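Long-range contact in uncharacterized protein (Bacteroides fragilis, PDB 3EUR), which is of unknown function but carries a thioredoxin-like domain, so a part in thiol-disulfide chemistry is possible but unproven: residues 5-19 with 95-109. Sequence-based numbering, arbitrary orientation.
Sequences NRLGTKALNFTYTLD and NGYDKELVIKNKNLY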
loop_
_atom_site.group_PDB
_atom_site.type_symbol
_atom_site.label_atom_id
_atom_site.label_comp_id
_atom_site.label_asym_id
_atom_site.label_seq_id
_atom_site.Cartn_x
_atom_site.Cartn_y
_atom_site.Cartn_z
ATOM N N ASN A 5 11.914 2.767 -7.731
ATOM C CA ASN A 5 11.437 2.898 -6.381
ATOM C C ASN A 5 12.591 2.753 -5.377
ATOM O O ASN A 5 12.335 2.465 -4.227
ATOM C CB ASN A 5 10.297 1.940 -6.072
ATOM C CG ASN A 5 9.223 1.991 -7.135
ATOM O OD1 ASN A 5 8.904 0.951 -7.813
ATOM N ND2 ASN A 5 8.654 3.118 -7.277
ATOM N N ARG A 6 13.830 3.078 -5.761
ATOM C CA ARG A 6 14.905 2.986 -4.819
ATOM C C ARG A 6 14.813 4.071 -3.755
ATOM O O ARG A 6 14.188 5.145 -3.938
ATOM C CB ARG A 6 16.238 2.905 -5.484
ATOM C CG ARG A 6 16.794 4.156 -5.877
ATOM C CD ARG A 6 18.186 4.044 -6.560
ATOM N NE ARG A 6 19.084 3.286 -5.715
ATOM C CZ ARG A 6 19.583 2.044 -5.911
ATOM N NH1 ARG A 6 20.270 1.457 -4.958
ATOM N NH2 ARG A 6 19.408 1.385 -7.019
ATOM N N LEU A 7 15.423 3.807 -2.602
ATOM C CA LEU A 7 15.461 4.743 -1.498
ATOM C C LEU A 7 15.814 6.127 -1.958
ATOM O O LEU A 7 16.772 6.315 -2.699
ATOM C CB LEU A 7 16.442 4.358 -0.400
ATOM C CG LEU A 7 16.050 3.130 0.401
ATOM C CD1 LEU A 7 17.252 2.627 1.205
ATOM C CD2 LEU A 7 14.878 3.461 1.347
ATOM N N GLY A 8 15.054 7.108 -1.492
ATOM C CA GLY A 8 15.370 8.473 -1.736
ATOM C C GLY A 8 14.996 9.009 -3.105
ATOM O O GLY A 8 15.331 10.142 -3.450
ATOM N N THR A 9 14.294 8.212 -3.884
ATOM C CA THR A 9 13.759 8.612 -5.184
ATOM C C THR A 9 12.234 8.545 -5.149
ATOM O O THR A 9 11.650 7.994 -4.226
ATOM C CB THR A 9 14.313 7.738 -6.324
ATOM O OG1 THR A 9 13.722 6.438 -6.284
ATOM C CG2 THR A 9 15.853 7.680 -6.257
ATOM N N LYS A 10 11.579 9.177 -6.107
ATOM C CA LYS A 10 10.125 9.242 -6.116
ATOM C C LYS A 10 9.561 7.912 -6.605
ATOM O O LYS A 10 9.920 7.427 -7.672
ATOM C CB LYS A 10 9.654 10.394 -7.024
ATOM C CG LYS A 10 8.215 10.798 -6.863
ATOM C CD LYS A 10 7.824 11.978 -7.759
ATOM C CE LYS A 10 6.439 12.503 -7.395
ATOM N NZ LYS A 10 6.136 13.799 -8.098
ATOM N N ALA A 11 8.652 7.340 -5.830
ATOM C CA ALA A 11 7.972 6.113 -6.222
ATOM C C ALA A 11 7.260 6.330 -7.539
ATOM O O ALA A 11 6.787 7.436 -7.819
ATOM C CB ALA A 11 6.978 5.708 -5.131
ATOM N N LEU A 12 7.095 5.259 -8.304
ATOM C CA LEU A 12 6.394 5.335 -9.568
ATOM C C LEU A 12 4.906 5.533 -9.394
ATOM O O LEU A 12 4.271 4.899 -8.555
ATOM C CB LEU A 12 6.646 4.085 -10.399
ATOM C CG LEU A 12 7.925 4.063 -11.171
ATOM C CD1 LEU A 12 7.797 4.958 -12.426
ATOM C CD2 LEU A 12 9.154 4.193 -10.385
ATOM N N ASN A 13 4.304 6.437 -10.177
ATOM C CA ASN A 13 2.885 6.669 -10.100
ATOM C C ASN A 13 2.093 5.554 -10.712
ATOM O O ASN A 13 2.598 4.756 -11.542
ATOM C CB ASN A 13 2.560 7.960 -10.826
ATOM C CG ASN A 13 1.241 8.581 -10.474
ATOM O OD1 ASN A 13 0.698 8.329 -9.405
ATOM N ND2 ASN A 13 0.766 9.516 -11.344
ATOM N N PHE A 14 0.809 5.473 -10.331
ATOM C CA PHE A 14 -0.157 4.568 -10.915
ATOM C C PHE A 14 -1.546 5.045 -10.577
ATOM O O PHE A 14 -1.718 5.766 -9.600
ATOM C CB PHE A 14 0.097 3.114 -10.442
ATOM C CG PHE A 14 -0.029 2.959 -8.956
ATOM C CD1 PHE A 14 -1.256 2.769 -8.340
ATOM C CD2 PHE A 14 1.102 3.069 -8.149
ATOM C CE1 PHE A 14 -1.356 2.686 -6.964
ATOM C CE2 PHE A 14 0.964 2.966 -6.778
ATOM C CZ PHE A 14 -0.230 2.781 -6.216
ATOM N N THR A 15 -2.513 4.583 -11.358
ATOM C CA THR A 15 -3.927 4.805 -11.124
ATOM C C THR A 15 -4.557 3.611 -10.424
ATOM O O THR A 15 -4.400 2.463 -10.836
ATOM C CB THR A 15 -4.688 5.067 -12.428
ATOM O OG1 THR A 15 -4.185 6.248 -13.019
ATOM C CG2 THR A 15 -6.205 5.255 -12.168
ATOM N N TYR A 16 -5.255 3.859 -9.351
ATOM C CA TYR A 16 -6.034 2.870 -8.656
ATOM C C TYR A 16 -7.517 3.141 -8.818
ATOM O O TYR A 16 -7.926 4.286 -9.040
ATOM C CB TYR A 16 -5.647 2.787 -7.168
ATOM C CG TYR A 16 -5.900 4.006 -6.355
ATOM C CD1 TYR A 16 -7.132 4.268 -5.833
ATOM C CD2 TYR A 16 -4.887 4.947 -6.127
ATOM C CE1 TYR A 16 -7.376 5.406 -5.102
ATOM C CE2 TYR A 16 -5.144 6.079 -5.411
ATOM C CZ TYR A 16 -6.383 6.310 -4.902
ATOM O OH TYR A 16 -6.614 7.459 -4.189
ATOM N N THR A 17 -8.286 2.079 -8.710
ATOM C CA THR A 17 -9.739 2.156 -8.747
ATOM C C THR A 17 -10.272 1.604 -7.425
ATOM O O THR A 17 -9.866 0.530 -6.971
ATOM C CB THR A 17 -10.287 1.316 -9.930
ATOM O OG1 THR A 17 -9.690 1.760 -11.146
ATOM C CG2 THR A 17 -11.763 1.424 -10.061
ATOM N N LEU A 18 -11.188 2.337 -6.789
ATOM C CA LEU A 18 -11.814 1.870 -5.555
ATOM C C LEU A 18 -13.002 0.985 -5.886
ATOM O O LEU A 18 -13.453 0.924 -7.057
ATOM C CB LEU A 18 -12.271 3.050 -4.694
ATOM C CG LEU A 18 -11.211 4.080 -4.341
ATOM C CD1 LEU A 18 -11.815 5.225 -3.524
ATOM C CD2 LEU A 18 -10.068 3.398 -3.570
ATOM N N ASP A 19 -13.498 0.269 -4.892
ATOM C CA ASP A 19 -14.723 -0.496 -5.072
ATOM C C ASP A 19 -15.892 0.310 -5.595
ATOM O O ASP A 19 -16.714 -0.208 -6.341
ATOM C CB ASP A 19 -15.124 -1.180 -3.772
ATOM C CG ASP A 19 -16.409 -1.993 -3.924
ATOM O OD1 ASP A 19 -16.402 -3.064 -4.578
ATOM O OD2 ASP A 19 -17.415 -1.519 -3.368
ATOM N N ASN A 95 -8.353 1.390 -0.349
ATOM C CA ASN A 95 -8.164 0.057 -0.850
ATOM C C ASN A 95 -8.550 0.011 -2.331
ATOM O O ASN A 95 -9.710 0.119 -2.643
ATOM C CB ASN A 95 -9.012 -0.883 0.032
ATOM C CG ASN A 95 -8.659 -0.759 1.560
ATOM O OD1 ASN A 95 -7.476 -0.932 1.916
ATOM N ND2 ASN A 95 -9.691 -0.511 2.473
ATOM N N GLY A 96 -7.578 -0.100 -3.224
ATOM C CA GLY A 96 -7.834 -0.056 -4.639
ATOM C C GLY A 96 -7.218 -1.194 -5.413
ATOM O O GLY A 96 -6.407 -1.957 -4.902
ATOM N N TYR A 97 -7.637 -1.298 -6.661
ATOM C CA TYR A 97 -7.061 -2.240 -7.619
ATOM C C TYR A 97 -6.560 -1.512 -8.857
ATOM O O TYR A 97 -6.957 -0.402 -9.174
ATOM C CB TYR A 97 -8.064 -3.361 -7.976
ATOM C CG TYR A 97 -9.320 -2.891 -8.661
ATOM C CD1 TYR A 97 -9.423 -2.915 -10.056
ATOM C CD2 TYR A 97 -10.420 -2.463 -7.939
ATOM C CE1 TYR A 97 -10.621 -2.516 -10.702
ATOM C CE2 TYR A 97 -11.608 -2.101 -8.578
ATOM C CZ TYR A 97 -11.683 -2.131 -9.945
ATOM O OH TYR A 97 -12.885 -1.761 -10.540
ATOM N N ASP A 98 -5.677 -2.198 -9.568
ATOM C CA ASP A 98 -5.061 -1.682 -10.756
ATOM C C ASP A 98 -5.829 -2.182 -11.970
ATOM O O ASP A 98 -5.554 -3.252 -12.517
ATOM C CB ASP A 98 -3.614 -2.188 -10.788
ATOM C CG ASP A 98 -2.780 -1.627 -11.939
ATOM O OD1 ASP A 98 -3.343 -1.018 -12.877
ATOM O OD2 ASP A 98 -1.560 -1.910 -11.910
ATOM N N LYS A 99 -6.842 -1.412 -12.354
ATOM C CA LYS A 99 -7.800 -1.891 -13.345
ATOM C C LYS A 99 -7.140 -2.309 -14.627
ATOM O O LYS A 99 -7.474 -3.364 -15.173
ATOM C CB LYS A 99 -8.856 -0.823 -13.633
ATOM C CG LYS A 99 -9.947 -1.349 -14.629
ATOM C CD LYS A 99 -11.158 -0.481 -14.726
ATOM C CE LYS A 99 -12.058 -0.987 -15.892
ATOM N NZ LYS A 99 -12.898 0.091 -16.502
ATOM N N GLU A 100 -6.249 -1.484 -15.115
ATOM C CA GLU A 100 -5.595 -1.695 -16.394
ATOM C C GLU A 100 -4.358 -2.612 -16.332
ATOM O O GLU A 100 -3.700 -2.830 -17.342
ATOM C CB GLU A 100 -5.157 -0.325 -16.901
ATOM C CG GLU A 100 -6.185 0.859 -16.635
ATOM C CD GLU A 100 -6.200 1.438 -15.162
ATOM O OE1 GLU A 100 -5.415 0.977 -14.315
ATOM O OE2 GLU A 100 -7.024 2.355 -14.838
ATOM N N LEU A 101 -4.005 -3.068 -15.133
ATOM C CA LEU A 101 -2.806 -3.889 -14.904
ATOM C C LEU A 101 -1.514 -3.196 -15.334
ATOM O O LEU A 101 -0.584 -3.803 -15.879
ATOM C CB LEU A 101 -2.941 -5.245 -15.614
ATOM C CG LEU A 101 -4.229 -5.983 -15.261
ATOM C CD1 LEU A 101 -4.346 -7.229 -16.174
ATOM C CD2 LEU A 101 -4.305 -6.369 -13.779
ATOM N N VAL A 102 -1.421 -1.917 -15.071
ATOM C CA VAL A 102 -0.285 -1.108 -15.432
ATOM C C VAL A 102 0.979 -1.462 -14.652
ATOM O O VAL A 102 2.071 -1.543 -15.201
ATOM C CB VAL A 102 -0.647 0.375 -15.406
ATOM C CG1 VAL A 102 0.521 1.195 -15.800
ATOM C CG2 VAL A 102 -1.866 0.679 -16.319
ATOM N N ILE A 103 0.836 -1.669 -13.352
ATOM C CA ILE A 103 1.988 -2.011 -12.547
ATOM C C ILE A 103 2.670 -3.275 -13.085
ATOM O O ILE A 103 3.891 -3.287 -13.244
ATOM C CB ILE A 103 1.632 -2.153 -11.044
ATOM C CG1 ILE A 103 1.175 -0.811 -10.442
ATOM C CG2 ILE A 103 2.806 -2.732 -10.293
ATOM C CD1 ILE A 103 0.483 -0.925 -9.105
ATOM N N LYS A 104 1.872 -4.284 -13.388
ATOM C CA LYS A 104 2.435 -5.506 -13.985
ATOM C C LYS A 104 2.949 -5.247 -15.380
ATOM O O LYS A 104 4.106 -5.587 -15.713
ATOM C CB LYS A 104 1.314 -6.495 -14.178
ATOM C CG LYS A 104 0.971 -7.193 -13.001
ATOM C CD LYS A 104 -0.165 -8.274 -13.268
ATOM C CE LYS A 104 0.354 -9.646 -13.281
ATOM N NZ LYS A 104 -0.638 -10.586 -12.636
ATOM N N ASN A 105 2.121 -4.653 -16.235
ATOM C CA ASN A 105 2.481 -4.632 -17.670
ATOM C C ASN A 105 3.654 -3.723 -17.963
ATOM O O ASN A 105 4.474 -4.007 -18.841
ATOM C CB ASN A 105 1.312 -4.202 -18.554
ATOM C CG ASN A 105 0.173 -5.238 -18.601
ATOM O OD1 ASN A 105 0.296 -6.384 -18.131
ATOM N ND2 ASN A 105 -0.963 -4.810 -19.135
ATOM N N LYS A 106 3.788 -2.655 -17.177
ATOM C CA LYS A 106 4.907 -1.744 -17.294
ATOM C C LYS A 106 6.034 -2.001 -16.253
ATOM O O LYS A 106 6.970 -1.212 -16.163
ATOM C CB LYS A 106 4.464 -0.285 -17.221
ATOM C CG LYS A 106 3.509 0.186 -18.300
ATOM C CD LYS A 106 3.571 1.675 -18.366
ATOM C CE LYS A 106 2.328 2.294 -19.041
ATOM N NZ LYS A 106 2.254 3.801 -18.918
ATOM N N ASN A 107 5.898 -3.070 -15.470
ATOM C CA ASN A 107 6.968 -3.441 -14.501
ATOM C C ASN A 107 7.297 -2.300 -13.577
ATOM O O ASN A 107 8.451 -1.967 -13.382
ATOM C CB ASN A 107 8.251 -3.819 -15.248
ATOM C CG ASN A 107 8.123 -5.126 -15.912
ATOM O OD1 ASN A 107 8.049 -6.177 -15.243
ATOM N ND2 ASN A 107 8.054 -5.097 -17.229
ATOM N N LEU A 108 6.270 -1.648 -13.053
ATOM C CA LEU A 108 6.503 -0.443 -12.259
ATOM C C LEU A 108 7.023 -0.715 -10.848
ATOM O O LEU A 108 7.753 0.117 -10.302
ATOM C CB LEU A 108 5.223 0.369 -12.141
ATOM C CG LEU A 108 4.602 0.912 -13.428
ATOM C CD1 LEU A 108 3.399 1.767 -13.097
ATOM C CD2 LEU A 108 5.690 1.672 -14.217
ATOM N N TYR A 109 6.636 -1.856 -10.283
ATOM C CA TYR A 109 7.038 -2.309 -8.966
ATOM C C TYR A 109 7.363 -3.796 -9.073
ATOM O O TYR A 109 6.737 -4.530 -9.810
ATOM C CB TYR A 109 5.926 -2.141 -7.891
ATOM C CG TYR A 109 5.662 -0.696 -7.496
ATOM C CD1 TYR A 109 6.172 -0.155 -6.340
ATOM C CD2 TYR A 109 4.916 0.125 -8.305
ATOM C CE1 TYR A 109 5.952 1.158 -6.012
ATOM C CE2 TYR A 109 4.709 1.443 -8.002
ATOM C CZ TYR A 109 5.224 1.973 -6.845
ATOM O OH TYR A 109 5.019 3.280 -6.492
HETATM O O HOH W 1 -6.961 1.494 -11.801
HETATM O O HOH W 2 -14.773 -0.805 -8.919
HETATM O O HOH W 3 -12.356 0.307 -2.175
#
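T17 and Y97 form an antiparallel hydrogen-bonded pair and meet again through their side chains. Their backbones exchange two hydrogen bonds, T17 N to Y97 O and Y97 N to T17 O. Y97 has CG between its own backbone N and carbonyl carbon (chi1 63°), a rotamer that lays the ring against T17: CB sits over one face, 3.9 Å from the ring centroid, and CG2 comes within 3.4 Å of Y97 OH. That hydroxyl shares a water with L18 O, the water lying at the ring edge. A second water sits among T15 O, T17 OG1, K99 N and E100 OE1, stitching the strand to the turn at 98-101; it accepts from K99 N and has more acceptors in reach than protons to give. T17 OG1 also bonds to K23.

From the start of that turn, D98 grips the first turn of helix 102-105: OD2 takes I103 N on its syn lone pair at 2.8 Å, while V102 N reaches OD1 from 27° out of the carboxylate plane. I103 then lays CD1 over one face of the F14 ring, a CH-pi contact 4.1 Å from the centroid, and L108 CD1 packs on N13 O. Farther along, Y109 OH donates to L12 O at 2.7 Å, in the carbonyl plane and on a lone pair, pinning the tyrosine to the 5-19 backbone. The amide of N5 lies nearly flat over one face of the same ring, the planes 14° apart, and F14 CD2 approaches Y109 CE2 at 4.0 Å.

Strand 15-18 lies between strands 23-25 and 94-97 in the mixed sheet of this thioredoxin-like fold. F14 and I103 both pack on I73 of strand 68-74, while Y109 reaches L36 and I38 of strand 33-38 and meets Y118 of strand 116-120 edge-to-face.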